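Aminoglycoside acetyltransferase meta-AAC0020 (Uncultured bacterium, PDB 5F47) probably transfers an acetyl group from acetyl-coenzyme A to aminoglycoside antibiotics, as a GNAT-fold resistance enzyme from a soil metagenome. Local coordinates at residues B[25-30]-B[71-76]; B[125-130]-B[136-141]. All blocks are in the same frame, centred on the assembly; numbering follows the deposited sequence.

Interaction 1: residues B[25-30]-B[71-76]; sequences IQLIRL and GLTSYV
Leu27 of helix 21-34 sets its branched end on the backbone of Gly71 in strand 67-77, where the first long helix of the GNAT fold lies across the central mixed sheet. The axes of 25-30 and 71-76 run nearly at right angles, 103° between their N-to-C directions, and approach to 9.2 Å.

The contact is apolar and rests almost wholly on one side chain. With CG anti to the backbone N (chi1 -178°), Leu27 carries both methyls down to the strand. CD1 sits 3.6 Å from Gly71 CA and just as near Gly71 N; CD2 lies alongside, 4.1 Å from Leu72 N. With no side chain on Gly71, the CD1 methyl rests directly on the main chain, and Leu27 CA and Gly71 CA are 6.5 Å apart. Val59 of the neighbouring strand also packs on Leu27, whereas Leu72 turns to the opposite side of the sheet, against Ile108 and Thr111 of helix 103-117.

Thr73 points toward the helix at its CB, but its OG1 is hydrogen-bonded to Asp91 N of strand 86-94 and to Tyr80 OH of the second subunit. What Thr73 offers Leu27 is its methyl: CG2 stands 4.3 Å from Leu27 CD2.

Interaction 2: residues B[125-130]-B[136-141]; sequences VQADKV and DFYRST
Strand residues Val125 to Asp128 run past the C-terminal part of helix 132-138, with Ala127 CA and Tyr138 CA 8.3 Å apart. A type I beta turn runs from Tyr138 to Thr141. The hydroxyls of Ser140 and Thr141 reach back to main-chain oxygens: Ser140 OG donates to Phe137 O and Thr141 OG1 to Tyr138 O, each in the carbonyl plane on a lone pair. The same oxygens also accept from Ser140 N and Thr141 N, so each carbonyl is gripped twice. Thr141 OG1 is hydrogen-bonded to Tyr154 OH of the second subunit as well.

Tyr138 carries the contact, its ring held between two side chains. Val125 CG1 lies over one face, offset toward the rim, in a CH-pi contact 4.1 Å from the ring centroid and 26° off the normal. On the opposite face Phe137 CD2 stands above the ring centre. The ring thereby joins strand 122-128, which runs parallel to 86-94 at the edge of the GNAT sheet within the chain, to the helix that follows it; in the dimer, 125-128 also pairs antiparallel with a strand of the second subunit, carrying the sheet across the interface.

The other Val125 methyl, anti to the backbone N, reaches the phenol end, with CG2 3.4 Å from Tyr138 OH. Ala127 CB approaches the ring obliquely, 4.1 Å from Tyr138 CD2. One water bridges the hydroxyl to the strand: it lies 2.7 Å from Tyr138 OH and donates to Gln126 O at 3.1 Å. Gln126 points away from the helix at its CB, and its OE1 is hydrogen-bonded to Tyr88 OH.

How the interactions relate
From the N terminus, interaction 1 comes first: helix 21-34 is followed by helix 45-53 and strand 57-64 before strand 67-77 comes back against it, with 40 residues between 25-30 and 71-76. Strand 86-94 and helix 103-117 then lead to interaction 2, a local closure in which strand 122-128 meets the end of helix 132-138, with five residues between 125-130 and 136-141, most of them helical. The two contacts are in series and neither nest nor cross. Their centres lie about 17 Å apart and they do not touch, but both reach one sheet: interaction 1 at its middle strand, interaction 2 at its outermost strand 122-128. Strand 86-94 lies between these two, and both regions touch the second subunit.

Interaction 1: residues B[25-30]-B[71-76]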
loop_
_atom_site.group_PDB
_atom_site.type_symbol
_atom_site.label_atom_id
_atom_site.label_comp_id
_atom_site.label_asym_id
_atom_site.label_seq_id
_atom_site.Cartn_x
_atom_site.Cartn_y
_atom_site.Cartn_z
ATOM N N ILE B 25 11.003 -16.622 -6.662
ATOM C CA ILE B 25 10.339 -17.104 -7.873
ATOM C C ILE B 25 9.396 -18.257 -7.547
ATOM O O ILE B 25 8.271 -18.299 -8.058
ATOM C CB ILE B 25 11.373 -17.512 -8.935
ATOM C CG1 ILE B 25 12.053 -16.246 -9.458
ATOM C CG2 ILE B 25 10.719 -18.280 -10.103
ATOM C CD1 ILE B 25 13.204 -16.511 -10.412
ATOM N N GLN B 26 9.821 -19.175 -6.680
ATOM C CA GLN B 26 8.915 -20.240 -6.228
ATOM C C GLN B 26 7.654 -19.669 -5.589
ATOM O O GLN B 26 6.543 -20.154 -5.843
ATOM C CB GLN B 26 9.605 -21.169 -5.228
ATOM C CG GLN B 26 10.583 -22.154 -5.808
ATOM C CD GLN B 26 11.204 -23.005 -4.713
ATOM O OE1 GLN B 26 10.508 -23.756 -4.020
ATOM N NE2 GLN B 26 12.514 -22.872 -4.534
ATOM N N LEU B 27 7.812 -18.641 -4.754
ATOM C CA LEU B 27 6.653 -18.021 -4.125
ATOM C C LEU B 27 5.739 -17.377 -5.165
ATOM O O LEU B 27 4.520 -17.507 -5.084
ATOM C CB LEU B 27 7.078 -16.976 -3.087
ATOM C CG LEU B 27 5.888 -16.330 -2.367
ATOM C CD1 LEU B 27 5.052 -17.372 -1.610
ATOM C CD2 LEU B 27 6.355 -15.225 -1.424
ATOM N N ILE B 28 6.332 -16.700 -6.145
ATOM C CA ILE B 28 5.546 -16.041 -7.180
ATOM C C ILE B 28 4.755 -17.097 -7.965
ATOM O O ILE B 28 3.581 -16.891 -8.264
ATOM C CB ILE B 28 6.439 -15.210 -8.105
ATOM C CG1 ILE B 28 7.026 -14.027 -7.329
ATOM C CG2 ILE B 28 5.634 -14.702 -9.310
ATOM C CD1 ILE B 28 8.228 -13.378 -8.010
ATOM N N ARG B 29 5.370 -18.243 -8.256
ATOM C CA ARG B 29 4.632 -19.329 -8.905
ATOM C C ARG B 29 3.524 -19.879 -8.018
ATOM O O ARG B 29 2.482 -20.291 -8.512
ATOM C CB ARG B 29 5.567 -20.471 -9.311
ATOM C CG ARG B 29 6.554 -20.095 -10.414
ATOM C CD ARG B 29 5.846 -19.557 -11.654
ATOM N NE ARG B 29 6.772 -19.386 -12.771
ATOM C CZ ARG B 29 6.429 -18.869 -13.947
ATOM N NH1 ARG B 29 5.178 -18.468 -14.170
ATOM N NH2 ARG B 29 7.342 -18.748 -14.901
ATOM N N LEU B 30 3.751 -19.908 -6.704
ATOM C CA LEU B 30 2.704 -20.346 -5.791
ATOM C C LEU B 30 1.521 -19.379 -5.850
ATOM O O LEU B 30 0.363 -19.806 -5.881
ATOM C CB LEU B 30 3.252 -20.466 -4.371
ATOM C CG LEU B 30 2.372 -21.161 -3.331
ATOM C CD1 LEU B 30 3.240 -21.843 -2.281
ATOM C CD2 LEU B 30 1.471 -20.132 -2.675
ATOM N N GLY B 71 3.749 -18.202 1.621
ATOM C CA GLY B 71 4.531 -17.017 1.890
ATOM C C GLY B 71 3.720 -15.752 1.805
ATOM O O GLY B 71 2.547 -15.793 1.422
ATOM N N LEU B 72 4.351 -14.637 2.152
ATOM C CA LEU B 72 3.697 -13.348 2.027
ATOM C C LEU B 72 4.722 -12.301 1.645
ATOM O O LEU B 72 5.919 -12.464 1.861
ATOM C CB LEU B 72 2.946 -12.964 3.314
ATOM C CG LEU B 72 3.660 -12.570 4.606
ATOM C CD1 LEU B 72 4.289 -11.176 4.534
ATOM C CD2 LEU B 72 2.654 -12.631 5.765
ATOM N N THR B 73 4.231 -11.222 1.055
ATOM C CA THR B 73 5.061 -10.098 0.641
ATOM C C THR B 73 4.611 -8.880 1.420
ATOM O O THR B 73 3.420 -8.750 1.737
ATOM C CB THR B 73 4.930 -9.834 -0.861
ATOM O OG1 THR B 73 3.536 -9.665 -1.178
ATOM C CG2 THR B 73 5.477 -11.015 -1.657
ATOM N N SER B 74 5.553 -7.991 1.731
ATOM C CA SER B 74 5.199 -6.813 2.525
ATOM C C SER B 74 6.051 -5.610 2.092
ATOM O O SER B 74 7.211 -5.759 1.704
ATOM C CB SER B 74 5.334 -7.108 4.040
ATOM O OG SER B 74 6.677 -7.385 4.393
ATOM N N TYR B 75 5.423 -4.435 2.120
ATOM C CA TYR B 75 6.046 -3.160 1.761
ATOM C C TYR B 75 6.098 -2.243 2.968
ATOM O O TYR B 75 5.103 -2.077 3.680
ATOM C CB TYR B 75 5.245 -2.455 0.657
ATOM C CG TYR B 75 5.222 -3.173 -0.663
ATOM C CD1 TYR B 75 4.274 -4.162 -0.912
ATOM C CD2 TYR B 75 6.127 -2.852 -1.661
ATOM C CE1 TYR B 75 4.236 -4.827 -2.136
ATOM C CE2 TYR B 75 6.102 -3.514 -2.906
ATOM C CZ TYR B 75 5.155 -4.512 -3.119
ATOM O OH TYR B 75 5.096 -5.158 -4.336
ATOM N N VAL B 76 7.257 -1.636 3.166
ATOM C CA VAL B 76 7.394 -0.602 4.179
ATOM C C VAL B 76 6.876 0.722 3.630
ATOM O O VAL B 76 7.292 1.163 2.544
ATOM C CB VAL B 76 8.862 -0.462 4.585
ATOM C CG1 VAL B 76 9.042 0.670 5.610
ATOM C CG2 VAL B 76 9.375 -1.806 5.116
#

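Interaction 2: residues B[125-130]-B[136-141]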
loop_
_atom_site.group_PDB
_atom_site.type_symbol
_atom_site.label_atom_id
_atom_site.label_comp_id
_atom_site.label_asym_id
_atom_site.label_seq_id
_atom_site.Cartn_x
_atom_site.Cartn_y
_atom_site.Cartn_z
ATOM N N VAL B 125 -3.313 -5.264 6.221
ATOM C CA VAL B 125 -3.531 -6.224 5.134
ATOM C C VAL B 125 -4.989 -6.143 4.716
ATOM O O VAL B 125 -5.865 -5.762 5.506
ATOM C CB VAL B 125 -3.148 -7.662 5.581
ATOM C CG1 VAL B 125 -4.080 -8.150 6.694
ATOM C CG2 VAL B 125 -3.188 -8.646 4.402
ATOM N N GLN B 126 -5.271 -6.493 3.466
ATOM C CA GLN B 126 -6.641 -6.461 2.984
ATOM C C GLN B 126 -7.058 -7.793 2.380
ATOM O O GLN B 126 -6.225 -8.591 1.939
ATOM C CB GLN B 126 -6.797 -5.330 1.976
ATOM C CG GLN B 126 -6.672 -3.957 2.615
ATOM C CD GLN B 126 -5.678 -3.083 1.918
ATOM O OE1 GLN B 126 -5.158 -3.446 0.863
ATOM N NE2 GLN B 126 -5.393 -1.926 2.501
ATOM N N ALA B 127 -8.352 -8.058 2.417
ATOM C CA ALA B 127 -8.915 -9.209 1.749
ATOM C C ALA B 127 -10.142 -8.730 1.004
ATOM O O ALA B 127 -10.867 -7.857 1.474
ATOM C CB ALA B 127 -9.276 -10.329 2.734
ATOM N N ASP B 128 -10.358 -9.275 -0.183
ATOM C CA ASP B 128 -11.593 -8.980 -0.891
ATOM C C ASP B 128 -12.774 -9.529 -0.102
ATOM O O ASP B 128 -12.702 -10.618 0.476
ATOM C CB ASP B 128 -11.560 -9.577 -2.297
ATOM C CG ASP B 128 -10.444 -8.993 -3.154
ATOM O OD1 ASP B 128 -9.983 -7.871 -2.877
ATOM O OD2 ASP B 128 -10.031 -9.667 -4.119
ATOM N N LYS B 129 -13.862 -8.768 -0.052
ATOM C CA LYS B 129 -15.019 -9.156 0.737
ATOM C C LYS B 129 -15.627 -10.476 0.246
ATOM O O LYS B 129 -16.237 -11.217 1.023
ATOM C CB LYS B 129 -16.068 -8.043 0.722
ATOM C CG LYS B 129 -17.228 -8.270 1.677
ATOM C CD LYS B 129 -18.249 -7.161 1.586
ATOM C CE LYS B 129 -19.323 -7.336 2.651
ATOM N NZ LYS B 129 -20.302 -6.217 2.629
ATOM N N VAL B 130 -15.440 -10.783 -1.032
ATOM C CA VAL B 130 -16.007 -12.001 -1.588
ATOM C C VAL B 130 -15.120 -13.205 -1.305
ATOM O O VAL B 130 -15.501 -14.333 -1.589
ATOM C CB VAL B 130 -16.227 -11.890 -3.116
ATOM C CG1 VAL B 130 -17.207 -10.769 -3.425
ATOM C CG2 VAL B 130 -14.900 -11.685 -3.843
ATOM N N ASP B 136 -11.994 -15.479 6.802
ATOM C CA ASP B 136 -12.009 -16.302 7.995
ATOM C C ASP B 136 -10.585 -16.470 8.502
ATOM O O ASP B 136 -10.361 -16.495 9.708
ATOM C CB ASP B 136 -12.664 -17.656 7.730
ATOM C CG ASP B 136 -13.381 -18.196 8.959
ATOM O OD1 ASP B 136 -14.186 -17.445 9.564
ATOM O OD2 ASP B 136 -13.133 -19.362 9.328
ATOM N N PHE B 137 -9.620 -16.547 7.591
ATOM C CA PHE B 137 -8.223 -16.657 7.997
ATOM C C PHE B 137 -7.754 -15.427 8.777
ATOM O O PHE B 137 -7.224 -15.561 9.895
ATOM C CB PHE B 137 -7.286 -16.861 6.793
ATOM C CG PHE B 137 -5.838 -16.709 7.170
ATOM C CD1 PHE B 137 -5.186 -17.723 7.879
ATOM C CD2 PHE B 137 -5.169 -15.516 6.929
ATOM C CE1 PHE B 137 -3.876 -17.564 8.279
ATOM C CE2 PHE B 137 -3.865 -15.359 7.341
ATOM C CZ PHE B 137 -3.217 -16.371 8.005
ATOM N N TYR B 138 -7.935 -14.234 8.216
ATOM C CA TYR B 138 -7.403 -13.055 8.898
ATOM C C TYR B 138 -8.106 -12.839 10.240
ATOM O O TYR B 138 -7.481 -12.409 11.207
ATOM C CB TYR B 138 -7.498 -11.806 8.017
ATOM C CG TYR B 138 -6.470 -11.830 6.907
ATOM C CD1 TYR B 138 -5.112 -11.790 7.190
ATOM C CD2 TYR B 138 -6.857 -11.903 5.581
ATOM C CE1 TYR B 138 -4.164 -11.831 6.188
ATOM C CE2 TYR B 138 -5.906 -11.949 4.565
ATOM C CZ TYR B 138 -4.565 -11.918 4.884
ATOM O OH TYR B 138 -3.604 -11.949 3.887
ATOM N N ARG B 139 -9.380 -13.193 10.316
ATOM C CA ARG B 139 -10.116 -13.011 11.563
ATOM C C ARG B 139 -9.650 -13.974 12.639
ATOM O O ARG B 139 -10.022 -13.810 13.802
ATOM C CB ARG B 139 -11.608 -13.152 11.301
ATOM C CG ARG B 139 -12.143 -11.954 10.547
ATOM C CD ARG B 139 -13.500 -12.213 9.910
ATOM N NE ARG B 139 -14.002 -10.987 9.279
ATOM C CZ ARG B 139 -14.939 -10.938 8.340
ATOM N NH1 ARG B 139 -15.480 -12.056 7.869
ATOM N NH2 ARG B 139 -15.327 -9.759 7.851
ATOM N N SER B 140 -8.817 -14.944 12.267
ATOM C CA SER B 140 -8.273 -15.914 13.220
ATOM C C SER B 140 -6.858 -15.563 13.687
ATOM O O SER B 140 -6.221 -16.343 14.407
ATOM C CB SER B 140 -8.264 -17.319 12.601
ATOM O OG SER B 140 -7.177 -17.486 11.701
ATOM N N THR B 141 -6.362 -14.397 13.277
ATOM C CA THR B 141 -4.994 -13.980 13.599
ATOM C C THR B 141 -4.946 -12.881 14.658
ATOM O O THR B 141 -3.920 -12.244 14.840
ATOM C CB THR B 141 -4.245 -13.482 12.336
ATOM O OG1 THR B 141 -4.902 -12.316 11.814
ATOM C CG2 THR B 141 -4.211 -14.587 11.270
HETATM O O HOH W 1 -4.151 -10.806 1.535
#